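Local coordinates for protein glycosyltransferase (Rickettsia africae, PDB 7MI0) that probably transfers a sugar from an activated donor to an acceptor molecule, as a GT-B-type glycosyltransferase of family 4, at residues V85-A90 with W114-A119; F189-L194 with E308-K313; P218-T222 with V247-S251; I297-G303 with I321-V325. All blocks are in the same frame, centred on the assembly; numbering follows the deposited sequence.

Interaction 1 (V85-A90 with W114-A119); sequences VILNNA and WSSYLA
S115 reaches across to I86 through the one hydrogen bond between these segments. S115 OG gives its proton to I86 O at 3.1 Å. Turned back beside its own backbone N (chi1 -60°), the hydroxyl meets the carbonyl from the flank, in its plane and on a lone pair, with a C=O...donor angle of 108°. I86 O also accepts the helical bond from A90 N, 2.9 Å long, so one oxygen serves two donors.

A weaker polar contact runs in the reverse sense, from A90 to a carbonyl of the other helix: A90 CA approaches S115 O at 3.5 Å, a CA-H...O contact. It is possible because small residues face each other here, the CA atoms of A90 and S115 being 4.3 Å apart and the short helix axes 7.9 Å apart, crossing at -47°.

Apolar contacts flank this point. I86 CG2 packs on W114 CB at 3.6 Å, the two side chains lying alongside and pointing the same way, while the indole itself leads away. Further along, A90 CB rests on L118 CB at 3.6 Å, and L87 CD2 touches L118 CD1 at 3.7 Å; L87 is exposed to solvent.

Helices 83-100 and 114-122 are successive in the N-terminal Rossmann-like domain, joined through strand 104-107; I93 extends the seam along S115 and A119. N89, beside the serine, is tied by ND2 to N77 O. The chemistry implies close helix packing built on alanine and serine, in which the bond to I86 O probably holds the serine hydroxyl in place and larger aliphatic groups close the sides.

Interaction 2 (F189-L194 with E308-K313); sequences FDPANL and EGQAMK
F189 O and A311 O each accept a hydrogen bond from the same donor, NH1 of R369 on helix 359-375. No direct hydrogen bond joins the two segments, so this guanidinium supplies a polar link between them.

Around F189 two side chains do most of the work. E308 lays its CH2 over one face of the phenyl ring, with CG 3.9 Å from the F189 ring centroid and 19° off the normal, a CH-pi contact. Its chain is extended beyond CG, which carries the carboxylate on toward CZ with its plane only 25° from that of the ring; OE1 meets Y286 OH and OE2 pairs with R304.

M312 comes at the ring's edge instead, SD 5.4 Å from the F189 centroid, a Met-aromatic contact. Bends at chi2 (-57°) and chi3 fold its methyl back, bringing CE to 4.0 Å from L194 CD1 and 4.2 Å from P191 CG. P191 CG also lies against the M312 carbonyl, 3.8 Å from M312 O.

E300 and E308 have the spacing of the EX7E motif, of which E308 would be the second glutamate. The interdomain connection at 189-194 thus meets the end of helix 304-311 mainly through aromatic, sulfur and aliphatic contacts, with the carboxylate held by outside partners rather than by F189.

Interaction 3 (P218-T222 with V247-S251); sequences PSRMT and VGDIS
M221 N donates to D249 O at 2.9 Å, a hydrogen bond that ties these loops together. The carbonyl points almost straight at the donor (C=O...donor angle 162°), and the N-H bends moderately from the line, at 153°. Beside this bond M221 CB lies 3.9 Å from I250 CG2, an aliphatic touch.

Where the chains leave their strands the contact changes character. P218 CA lies 3.3 Å from V247 O in a CA-H...O contact, while P218 CB meets V247 CG2 at 4.1 Å. Between the two ends the backbones run close: G248 CA sits 3.6 Å from S219 O, an approach open to a residue without a side chain.

A second shell surrounds these groups. M221, whose N-H meets the neighbouring loop, is the centre of an inverse gamma turn, closed by T222 N to R220 O at 2.8 Å. On the other side the D249 carboxylate takes S251 OG at 3.0 Å (S251 OG to D249 OD1) and R252 N, just before helix 254-266.

These are equivalent loops at the carboxyl ends of adjacent parallel strands, 214-218 and 243-247, in the C-terminal Rossmann-like domain. M221 packs outward on F256, T257 and V260 of helix 254-266 and on I275 of strand 273-276, while V247 faces I282 and L285 of helix 282-287.

Interaction 4 (I297-G303 with I321-V325); sequences IEPEAFG and IGGAV
P299 meets I321, the first residue of a type II' beta turn (I321 to A324) whose glycines press against the loop 297-303. That loop probably carries the start of the EX7E motif of family-4 glycosyltransferases, E300 being its likely first glutamate.

The close part is nearly all backbone. G322 and G323 occupy the two central positions of the turn, and G322 has the positive phi (66°) that this turn requires there. Without side chains they can come against the loop: G323 CA lies 3.4 Å from A301 O in a CA-H...O contact, and the same oxygen also accepts from S159 OG. Beyond them A324 CA is 3.7 Å from the N of G303, the N-cap residue of helix 304-311.

The other end is aliphatic and nearer solvent. With CG1 anti to the backbone N (chi1 -176°), I321 stretches along the loop: CG1 lies 3.6 Å from P299 CB, and CD1 reaches to 3.4 Å from I297 O. P299 and E298 are exposed, although P299 also touches F161. E300 sends its carboxylate away from the turn to a salt bridge with K225.

Through S159, F161 and V162 the loop borders the N-terminal domain, so the contact lies at the interdomain cleft of the GT-B fold. Its cross-link is G323 N to E300 O, 2.6 Å, with a C=O...donor angle of 176°.

Only interaction 1 belongs to the N-terminal domain, its centre about 28 Å from that of the chain; there regular helices meet through side chains and one serine bond. The others gather in or against the C-terminal domain. Interactions 3 and 4 both join loops that follow parallel strands of the same sheet, and both depend on backbone bonds and glycines, but interaction 4, its centre about 10 Å from the chain's centre, also faces the other domain. Interactions 2 and 4 meet opposite ends of helix 304-311, with nearest atoms about 5 Å apart; interaction 2 substitutes aromatic and sulfur packing for direct hydrogen bonds. All four are partly buried, with half the touching residues buried in interactions 2 and 3.

Interaction 1 (V85-A90 with W114-A119)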
loop_
_atom_site.group_PDB
_atom_site.type_symbol
_atom_site.label_atom_id
_atom_site.label_comp_id
_atom_site.label_asym_id
_atom_site.label_seq_id
_atom_site.Cartn_x
_atom_site.Cartn_y
_atom_site.Cartn_z
ATOM N N VAL A 85 -20.027 -0.366 24.657
ATOM C CA VAL A 85 -20.077 -0.564 23.214
ATOM C C VAL A 85 -19.104 -1.656 22.790
ATOM O O VAL A 85 -19.407 -2.460 21.902
ATOM C CB VAL A 85 -19.803 0.766 22.491
ATOM C CG1 VAL A 85 -19.708 0.551 20.991
ATOM C CG2 VAL A 85 -20.902 1.767 22.821
ATOM N N ILE A 86 -17.928 -1.713 23.421
ATOM C CA ILE A 86 -16.977 -2.781 23.115
ATOM C C ILE A 86 -17.588 -4.140 23.434
ATOM O O ILE A 86 -17.546 -5.069 22.618
ATOM C CB ILE A 86 -15.657 -2.568 23.877
ATOM C CG1 ILE A 86 -14.976 -1.282 23.423
ATOM C CG2 ILE A 86 -14.738 -3.748 23.669
ATOM C CD1 ILE A 86 -13.716 -0.967 24.182
ATOM N N LEU A 87 -18.175 -4.272 24.627
ATOM C CA LEU A 87 -18.773 -5.542 25.025
ATOM C C LEU A 87 -19.969 -5.892 24.152
ATOM O O LEU A 87 -20.203 -7.069 23.856
ATOM C CB LEU A 87 -19.190 -5.493 26.492
ATOM C CG LEU A 87 -18.065 -5.506 27.521
ATOM C CD1 LEU A 87 -18.632 -5.357 28.918
ATOM C CD2 LEU A 87 -17.270 -6.789 27.407
ATOM N N ASN A 88 -20.742 -4.891 23.735
ATOM C CA ASN A 88 -21.925 -5.181 22.935
ATOM C C ASN A 88 -21.564 -5.494 21.487
ATOM O O ASN A 88 -22.160 -6.391 20.879
ATOM C CB ASN A 88 -22.909 -4.019 23.003
ATOM C CG ASN A 88 -24.224 -4.346 22.346
ATOM O OD1 ASN A 88 -25.001 -5.152 22.860
ATOM N ND2 ASN A 88 -24.481 -3.732 21.195
ATOM N N ASN A 89 -20.602 -4.764 20.912
ATOM C CA ASN A 89 -20.084 -5.153 19.605
ATOM C C ASN A 89 -19.511 -6.561 19.657
ATOM O O ASN A 89 -19.756 -7.373 18.759
ATOM C CB ASN A 89 -19.022 -4.157 19.124
ATOM C CG ASN A 89 -19.624 -2.875 18.565
ATOM O OD1 ASN A 89 -20.793 -2.833 18.180
ATOM N ND2 ASN A 89 -18.817 -1.823 18.508
ATOM N N ALA A 90 -18.765 -6.875 20.716
ATOM C CA ALA A 90 -18.222 -8.221 20.855
ATOM C C ALA A 90 -19.330 -9.265 20.850
ATOM O O ALA A 90 -19.167 -10.349 20.280
ATOM C CB ALA A 90 -17.389 -8.324 22.131
ATOM N N TRP A 114 -10.399 -4.724 20.167
ATOM C CA TRP A 114 -11.006 -5.143 21.427
ATOM C C TRP A 114 -12.228 -6.030 21.200
ATOM O O TRP A 114 -12.282 -7.169 21.674
ATOM C CB TRP A 114 -11.394 -3.919 22.257
ATOM C CG TRP A 114 -10.280 -2.958 22.554
ATOM C CD1 TRP A 114 -10.207 -1.651 22.168
ATOM C CD2 TRP A 114 -9.092 -3.217 23.314
ATOM N NE1 TRP A 114 -9.049 -1.081 22.639
ATOM C CE2 TRP A 114 -8.347 -2.021 23.344
ATOM C CE3 TRP A 114 -8.585 -4.341 23.971
ATOM C CZ2 TRP A 114 -7.123 -1.920 24.003
ATOM C CZ3 TRP A 114 -7.370 -4.238 24.626
ATOM C CH2 TRP A 114 -6.654 -3.036 24.637
ATOM N N SER A 115 -13.219 -5.520 20.465
ATOM C CA SER A 115 -14.473 -6.252 20.308
ATOM C C SER A 115 -14.265 -7.579 19.585
ATOM O O SER A 115 -14.872 -8.592 19.951
ATOM C CB SER A 115 -15.494 -5.391 19.564
ATOM O OG SER A 115 -15.764 -4.190 20.266
ATOM N N SER A 116 -13.413 -7.596 18.559
ATOM C CA SER A 116 -13.190 -8.830 17.812
ATOM C C SER A 116 -12.445 -9.860 18.651
ATOM O O SER A 116 -12.762 -11.055 18.605
ATOM C CB SER A 116 -12.421 -8.533 16.529
ATOM O OG SER A 116 -13.036 -7.486 15.806
ATOM N N TYR A 117 -11.443 -9.415 19.416
ATOM C CA TYR A 117 -10.696 -10.320 20.285
ATOM C C TYR A 117 -11.609 -10.985 21.312
ATOM O O TYR A 117 -11.476 -12.184 21.596
ATOM C CB TYR A 117 -9.573 -9.555 20.984
ATOM C CG TYR A 117 -8.902 -10.338 22.079
ATOM C CD1 TYR A 117 -7.948 -11.300 21.781
ATOM C CD2 TYR A 117 -9.222 -10.121 23.414
ATOM C CE1 TYR A 117 -7.331 -12.030 22.782
ATOM C CE2 TYR A 117 -8.614 -10.846 24.423
ATOM C CZ TYR A 117 -7.668 -11.799 24.099
ATOM O OH TYR A 117 -7.056 -12.521 25.093
ATOM N N LEU A 118 -12.534 -10.224 21.893
ATOM C CA LEU A 118 -13.489 -10.828 22.812
ATOM C C LEU A 118 -14.373 -11.838 22.092
ATOM O O LEU A 118 -14.682 -12.904 22.638
ATOM C CB LEU A 118 -14.336 -9.743 23.481
ATOM C CG LEU A 118 -13.644 -8.846 24.512
ATOM C CD1 LEU A 118 -14.609 -7.811 25.065
ATOM C CD2 LEU A 118 -13.063 -9.679 25.635
ATOM N N ALA A 119 -14.777 -11.529 20.856
ATOM C CA ALA A 119 -15.690 -12.412 20.140
ATOM C C ALA A 119 -15.055 -13.770 19.884
ATOM O O ALA A 119 -15.734 -14.803 19.945
ATOM C CB ALA A 119 -16.127 -11.768 18.825
#

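Interaction 2 (F189-L194 with E308-K313)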
loop_
_atom_site.group_PDB
_atom_site.type_symbol
_atom_site.label_atom_id
_atom_site.label_comp_id
_atom_site.label_asym_id
_atom_site.label_seq_id
_atom_site.Cartn_x
_atom_site.Cartn_y
_atom_site.Cartn_z
ATOM N N PHE A 189 -1.530 -3.970 -14.022
ATOM C CA PHE A 189 -0.293 -3.247 -14.320
ATOM C C PHE A 189 0.565 -4.129 -15.222
ATOM O O PHE A 189 1.467 -4.846 -14.782
ATOM C CB PHE A 189 0.436 -2.865 -13.040
ATOM C CG PHE A 189 -0.290 -1.845 -12.215
ATOM C CD1 PHE A 189 -0.101 -0.489 -12.442
ATOM C CD2 PHE A 189 -1.168 -2.239 -11.219
ATOM C CE1 PHE A 189 -0.774 0.452 -11.687
ATOM C CE2 PHE A 189 -1.844 -1.298 -10.462
ATOM C CZ PHE A 189 -1.644 0.048 -10.698
ATOM N N ASP A 190 0.262 -4.074 -16.514
ATOM C CA ASP A 190 0.915 -4.898 -17.524
ATOM C C ASP A 190 1.165 -4.047 -18.761
ATOM O O ASP A 190 0.212 -3.667 -19.453
ATOM C CB ASP A 190 0.053 -6.118 -17.860
ATOM C CG ASP A 190 0.685 -7.028 -18.907
ATOM O OD1 ASP A 190 1.891 -6.882 -19.209
ATOM O OD2 ASP A 190 -0.037 -7.904 -19.429
ATOM N N PRO A 191 2.425 -3.722 -19.066
ATOM C CA PRO A 191 2.702 -2.856 -20.225
ATOM C C PRO A 191 2.198 -3.416 -21.541
ATOM O O PRO A 191 2.018 -2.644 -22.491
ATOM C CB PRO A 191 4.231 -2.740 -20.216
ATOM C CG PRO A 191 4.618 -3.020 -18.801
ATOM C CD PRO A 191 3.651 -4.065 -18.328
ATOM N N ALA A 192 1.953 -4.728 -21.626
ATOM C CA ALA A 192 1.385 -5.322 -22.830
ATOM C C ALA A 192 -0.067 -4.919 -23.059
ATOM O O ALA A 192 -0.608 -5.205 -24.132
ATOM C CB ALA A 192 1.498 -6.848 -22.765
ATOM N N ASN A 193 -0.702 -4.260 -22.092
ATOM C CA ASN A 193 -2.066 -3.774 -22.239
ATOM C C ASN A 193 -2.140 -2.345 -22.759
ATOM O O ASN A 193 -3.228 -1.892 -23.130
ATOM C CB ASN A 193 -2.807 -3.864 -20.903
ATOM C CG ASN A 193 -3.274 -5.271 -20.592
ATOM O OD1 ASN A 193 -3.046 -6.206 -21.369
ATOM N ND2 ASN A 193 -3.927 -5.433 -19.446
ATOM N N LEU A 194 -1.021 -1.627 -22.793
ATOM C CA LEU A 194 -1.024 -0.270 -23.319
ATOM C C LEU A 194 -1.210 -0.284 -24.832
ATOM O O LEU A 194 -0.570 -1.067 -25.543
ATOM C CB LEU A 194 0.277 0.437 -22.955
ATOM C CG LEU A 194 0.580 0.501 -21.463
ATOM C CD1 LEU A 194 1.926 1.162 -21.234
ATOM C CD2 LEU A 194 -0.527 1.237 -20.715
ATOM N N GLU A 308 4.318 -0.643 -8.096
ATOM C CA GLU A 308 3.528 -0.386 -9.296
ATOM C C GLU A 308 4.409 0.095 -10.440
ATOM O O GLU A 308 4.226 -0.318 -11.591
ATOM C CB GLU A 308 2.432 0.637 -9.008
ATOM C CG GLU A 308 1.196 0.057 -8.361
ATOM C CD GLU A 308 0.168 1.116 -8.012
ATOM O OE1 GLU A 308 0.442 2.316 -8.234
ATOM O OE2 GLU A 308 -0.914 0.743 -7.509
ATOM N N GLY A 309 5.371 0.969 -10.142
ATOM C CA GLY A 309 6.274 1.433 -11.182
ATOM C C GLY A 309 7.192 0.338 -11.694
ATOM O O GLY A 309 7.471 0.258 -12.893
ATOM N N GLN A 310 7.684 -0.512 -10.793
ATOM C CA GLN A 310 8.505 -1.637 -11.221
ATOM C C GLN A 310 7.714 -2.585 -12.111
ATOM O O GLN A 310 8.249 -3.128 -13.085
ATOM C CB GLN A 310 9.054 -2.376 -10.005
ATOM C CG GLN A 310 10.211 -1.692 -9.330
ATOM C CD GLN A 310 10.661 -2.437 -8.092
ATOM O OE1 GLN A 310 9.870 -2.681 -7.178
ATOM N NE2 GLN A 310 11.936 -2.812 -8.058
ATOM N N ALA A 311 6.434 -2.797 -11.795
ATOM C CA ALA A 311 5.602 -3.651 -12.637
ATOM C C ALA A 311 5.481 -3.097 -14.053
ATOM O O ALA A 311 5.345 -3.867 -15.013
ATOM C CB ALA A 311 4.217 -3.814 -12.011
ATOM N N MET A 312 5.540 -1.778 -14.206
ATOM C CA MET A 312 5.356 -1.142 -15.499
ATOM C C MET A 312 6.662 -0.959 -16.263
ATOM O O MET A 312 6.678 -0.236 -17.266
ATOM C CB MET A 312 4.651 0.204 -15.319
ATOM C CG MET A 312 3.223 0.089 -14.812
ATOM S SD MET A 312 2.147 -0.918 -15.858
ATOM C CE MET A 312 2.153 0.034 -17.375
ATOM N N LYS A 313 7.748 -1.598 -15.813
ATOM C CA LYS A 313 9.044 -1.583 -16.511
ATOM C C LYS A 313 9.624 -0.169 -16.593
ATOM O O LYS A 313 10.115 0.264 -17.637
ATOM C CB LYS A 313 8.938 -2.208 -17.912
ATOM C CG LYS A 313 8.667 -3.709 -17.943
ATOM C CD LYS A 313 8.541 -4.230 -19.375
ATOM C CE LYS A 313 8.627 -5.755 -19.436
ATOM N NZ LYS A 313 8.533 -6.296 -20.823
#

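Interaction 3 (P218-T222 with V247-S251)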
loop_
_atom_site.group_PDB
_atom_site.type_symbol
_atom_site.label_atom_id
_atom_site.label_comp_id
_atom_site.label_asym_id
_atom_site.label_seq_id
_atom_site.Cartn_x
_atom_site.Cartn_y
_atom_site.Cartn_z
ATOM N N PRO A 218 3.452 9.829 -8.417
ATOM C CA PRO A 218 2.091 9.498 -7.962
ATOM C C PRO A 218 2.056 9.412 -6.438
ATOM O O PRO A 218 2.206 8.361 -5.823
ATOM C CB PRO A 218 1.827 8.145 -8.627
ATOM C CG PRO A 218 3.154 7.711 -9.262
ATOM C CD PRO A 218 4.217 8.622 -8.752
ATOM N N SER A 219 1.885 10.566 -5.809
ATOM C CA SER A 219 1.854 10.673 -4.361
ATOM C C SER A 219 0.701 11.568 -3.951
ATOM O O SER A 219 0.468 12.616 -4.563
ATOM C CB SER A 219 3.162 11.246 -3.798
ATOM O OG SER A 219 4.187 10.272 -3.754
ATOM N N ARG A 220 -0.024 11.139 -2.918
ATOM C CA ARG A 220 -0.971 12.018 -2.251
ATOM C C ARG A 220 -0.289 13.334 -1.903
ATOM O O ARG A 220 0.871 13.359 -1.486
ATOM C CB ARG A 220 -1.518 11.334 -0.990
ATOM C CG ARG A 220 -2.308 12.241 -0.056
ATOM C CD ARG A 220 -3.120 11.448 0.972
ATOM N NE ARG A 220 -2.335 10.935 2.092
ATOM C CZ ARG A 220 -1.814 9.715 2.156
ATOM N NH1 ARG A 220 -1.903 8.867 1.140
ATOM N NH2 ARG A 220 -1.191 9.333 3.268
ATOM N N MET A 221 -1.003 14.441 -2.107
ATOM C CA MET A 221 -0.434 15.764 -1.850
ATOM C C MET A 221 -0.476 16.048 -0.348
ATOM O O MET A 221 -1.341 16.760 0.165
ATOM C CB MET A 221 -1.179 16.830 -2.641
ATOM C CG MET A 221 -0.432 18.129 -2.776
ATOM S SD MET A 221 1.079 17.916 -3.715
ATOM C CE MET A 221 1.097 19.449 -4.633
ATOM N N THR A 222 0.490 15.472 0.368
ATOM C CA THR A 222 0.707 15.767 1.777
ATOM C C THR A 222 2.187 16.058 2.006
ATOM O O THR A 222 3.043 15.713 1.187
ATOM C CB THR A 222 0.220 14.618 2.680
ATOM O OG1 THR A 222 0.340 14.998 4.057
ATOM C CG2 THR A 222 1.019 13.352 2.430
ATOM N N VAL A 247 0.561 13.591 -9.590
ATOM C CA VAL A 247 -0.824 13.136 -9.603
ATOM C C VAL A 247 -1.139 12.471 -8.271
ATOM O O VAL A 247 -0.383 11.611 -7.799
ATOM C CB VAL A 247 -1.105 12.190 -10.785
ATOM C CG1 VAL A 247 -0.965 12.943 -12.099
ATOM C CG2 VAL A 247 -0.168 10.998 -10.757
ATOM N N GLY A 248 -2.250 12.875 -7.673
ATOM C CA GLY A 248 -2.657 12.402 -6.365
ATOM C C GLY A 248 -3.687 13.334 -5.777
ATOM O O GLY A 248 -3.937 14.427 -6.287
ATOM N N ASP A 249 -4.297 12.879 -4.683
ATOM C CA ASP A 249 -5.331 13.677 -4.035
ATOM C C ASP A 249 -4.772 15.024 -3.610
ATOM O O ASP A 249 -3.639 15.122 -3.135
ATOM C CB ASP A 249 -5.908 12.956 -2.817
ATOM C CG ASP A 249 -6.854 13.842 -2.019
ATOM O OD1 ASP A 249 -7.852 14.319 -2.603
ATOM O OD2 ASP A 249 -6.599 14.074 -0.818
ATOM N N ILE A 250 -5.572 16.070 -3.791
ATOM C CA ILE A 250 -5.155 17.417 -3.429
ATOM C C ILE A 250 -6.249 18.055 -2.586
ATOM O O ILE A 250 -6.426 19.279 -2.590
ATOM C CB ILE A 250 -4.847 18.254 -4.682
ATOM C CG1 ILE A 250 -6.082 18.347 -5.575
ATOM C CG2 ILE A 250 -3.697 17.637 -5.457
ATOM C CD1 ILE A 250 -5.938 19.342 -6.694
ATOM N N SER A 251 -6.982 17.227 -1.852
ATOM C CA SER A 251 -8.142 17.678 -1.094
ATOM C C SER A 251 -7.974 17.545 0.410
ATOM O O SER A 251 -8.386 18.446 1.149
ATOM C CB SER A 251 -9.383 16.897 -1.534
ATOM O OG SER A 251 -9.493 16.865 -2.944
#

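Interaction 4 (I297-G303 with I321-V325)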
loop_
_atom_site.group_PDB
_atom_site.type_symbol
_atom_site.label_atom_id
_atom_site.label_comp_id
_atom_site.label_asym_id
_atom_site.label_seq_id
_atom_site.Cartn_x
_atom_site.Cartn_y
_atom_site.Cartn_z
ATOM N N ILE A 297 9.754 11.656 3.037
ATOM C CA ILE A 297 10.764 11.961 4.041
ATOM C C ILE A 297 10.414 11.393 5.405
ATOM O O ILE A 297 11.215 11.508 6.342
ATOM C CB ILE A 297 11.003 13.478 4.132
ATOM C CG1 ILE A 297 9.717 14.196 4.535
ATOM C CG2 ILE A 297 11.495 14.003 2.802
ATOM C CD1 ILE A 297 9.823 15.698 4.485
ATOM N N GLU A 298 9.233 10.795 5.550
ATOM C CA GLU A 298 8.852 10.013 6.709
ATOM C C GLU A 298 8.518 8.595 6.261
ATOM O O GLU A 298 7.947 8.408 5.180
ATOM C CB GLU A 298 7.655 10.641 7.446
ATOM C CG GLU A 298 8.017 11.935 8.183
ATOM C CD GLU A 298 6.868 12.524 8.995
ATOM O OE1 GLU A 298 5.992 11.760 9.460
ATOM O OE2 GLU A 298 6.845 13.763 9.170
ATOM N N PRO A 299 8.877 7.581 7.045
ATOM C CA PRO A 299 8.853 6.210 6.525
ATOM C C PRO A 299 7.448 5.739 6.203
ATOM O O PRO A 299 6.465 6.146 6.827
ATOM C CB PRO A 299 9.462 5.390 7.667
ATOM C CG PRO A 299 9.171 6.198 8.894
ATOM C CD PRO A 299 9.255 7.633 8.467
ATOM N N GLU A 300 7.364 4.870 5.201
ATOM C CA GLU A 300 6.116 4.238 4.804
ATOM C C GLU A 300 6.236 2.738 5.004
ATOM O O GLU A 300 7.303 2.158 4.777
ATOM C CB GLU A 300 5.772 4.549 3.348
ATOM C CG GLU A 300 5.453 6.010 3.100
ATOM C CD GLU A 300 5.091 6.289 1.658
ATOM O OE1 GLU A 300 5.989 6.215 0.786
ATOM O OE2 GLU A 300 3.899 6.571 1.405
ATOM N N ALA A 301 5.139 2.116 5.433
ATOM C CA ALA A 301 5.150 0.676 5.659
ATOM C C ALA A 301 5.542 -0.076 4.393
ATOM O O ALA A 301 6.247 -1.089 4.453
ATOM C CB ALA A 301 3.780 0.222 6.160
ATOM N N PHE A 302 5.096 0.413 3.237
ATOM C CA PHE A 302 5.476 -0.146 1.948
ATOM C C PHE A 302 5.232 0.913 0.883
ATOM O O PHE A 302 4.284 1.700 0.989
ATOM C CB PHE A 302 4.692 -1.422 1.627
ATOM C CG PHE A 302 3.236 -1.182 1.337
ATOM C CD1 PHE A 302 2.316 -1.077 2.369
ATOM C CD2 PHE A 302 2.787 -1.070 0.030
ATOM C CE1 PHE A 302 0.977 -0.864 2.103
ATOM C CE2 PHE A 302 1.449 -0.854 -0.242
ATOM C CZ PHE A 302 0.542 -0.752 0.795
ATOM N N GLY A 303 6.093 0.933 -0.131
ATOM C CA GLY A 303 5.949 1.891 -1.207
ATOM C C GLY A 303 5.118 1.336 -2.343
ATOM O O GLY A 303 5.656 0.709 -3.260
ATOM N N ILE A 321 13.885 4.692 3.066
ATOM C CA ILE A 321 13.225 4.945 4.340
ATOM C C ILE A 321 11.962 4.099 4.449
ATOM O O ILE A 321 11.166 4.016 3.506
ATOM C CB ILE A 321 12.928 6.449 4.500
ATOM C CG1 ILE A 321 12.327 6.744 5.866
ATOM C CG2 ILE A 321 12.005 6.952 3.396
ATOM C CD1 ILE A 321 11.976 8.199 6.045
ATOM N N GLY A 322 11.779 3.451 5.596
ATOM C CA GLY A 322 10.624 2.598 5.764
ATOM C C GLY A 322 10.684 1.403 4.833
ATOM O O GLY A 322 11.754 0.949 4.416
ATOM N N GLY A 323 9.510 0.890 4.491
ATOM C CA GLY A 323 9.452 -0.215 3.562
ATOM C C GLY A 323 9.475 0.170 2.104
ATOM O O GLY A 323 9.303 -0.697 1.244
ATOM N N ALA A 324 9.697 1.454 1.804
ATOM C CA ALA A 324 9.594 1.949 0.433
ATOM C C ALA A 324 10.723 1.435 -0.456
ATOM O O ALA A 324 10.542 1.312 -1.674
ATOM C CB ALA A 324 9.574 3.479 0.428
ATOM N N VAL A 325 11.889 1.139 0.121
ATOM C CA VAL A 325 12.997 0.590 -0.647
ATOM C C VAL A 325 13.066 -0.924 -0.556
ATOM O O VAL A 325 13.963 -1.531 -1.160
ATOM C CB VAL A 325 14.340 1.201 -0.202
HETATM O O HOH W 1 7.551 -1.105 -0.450
#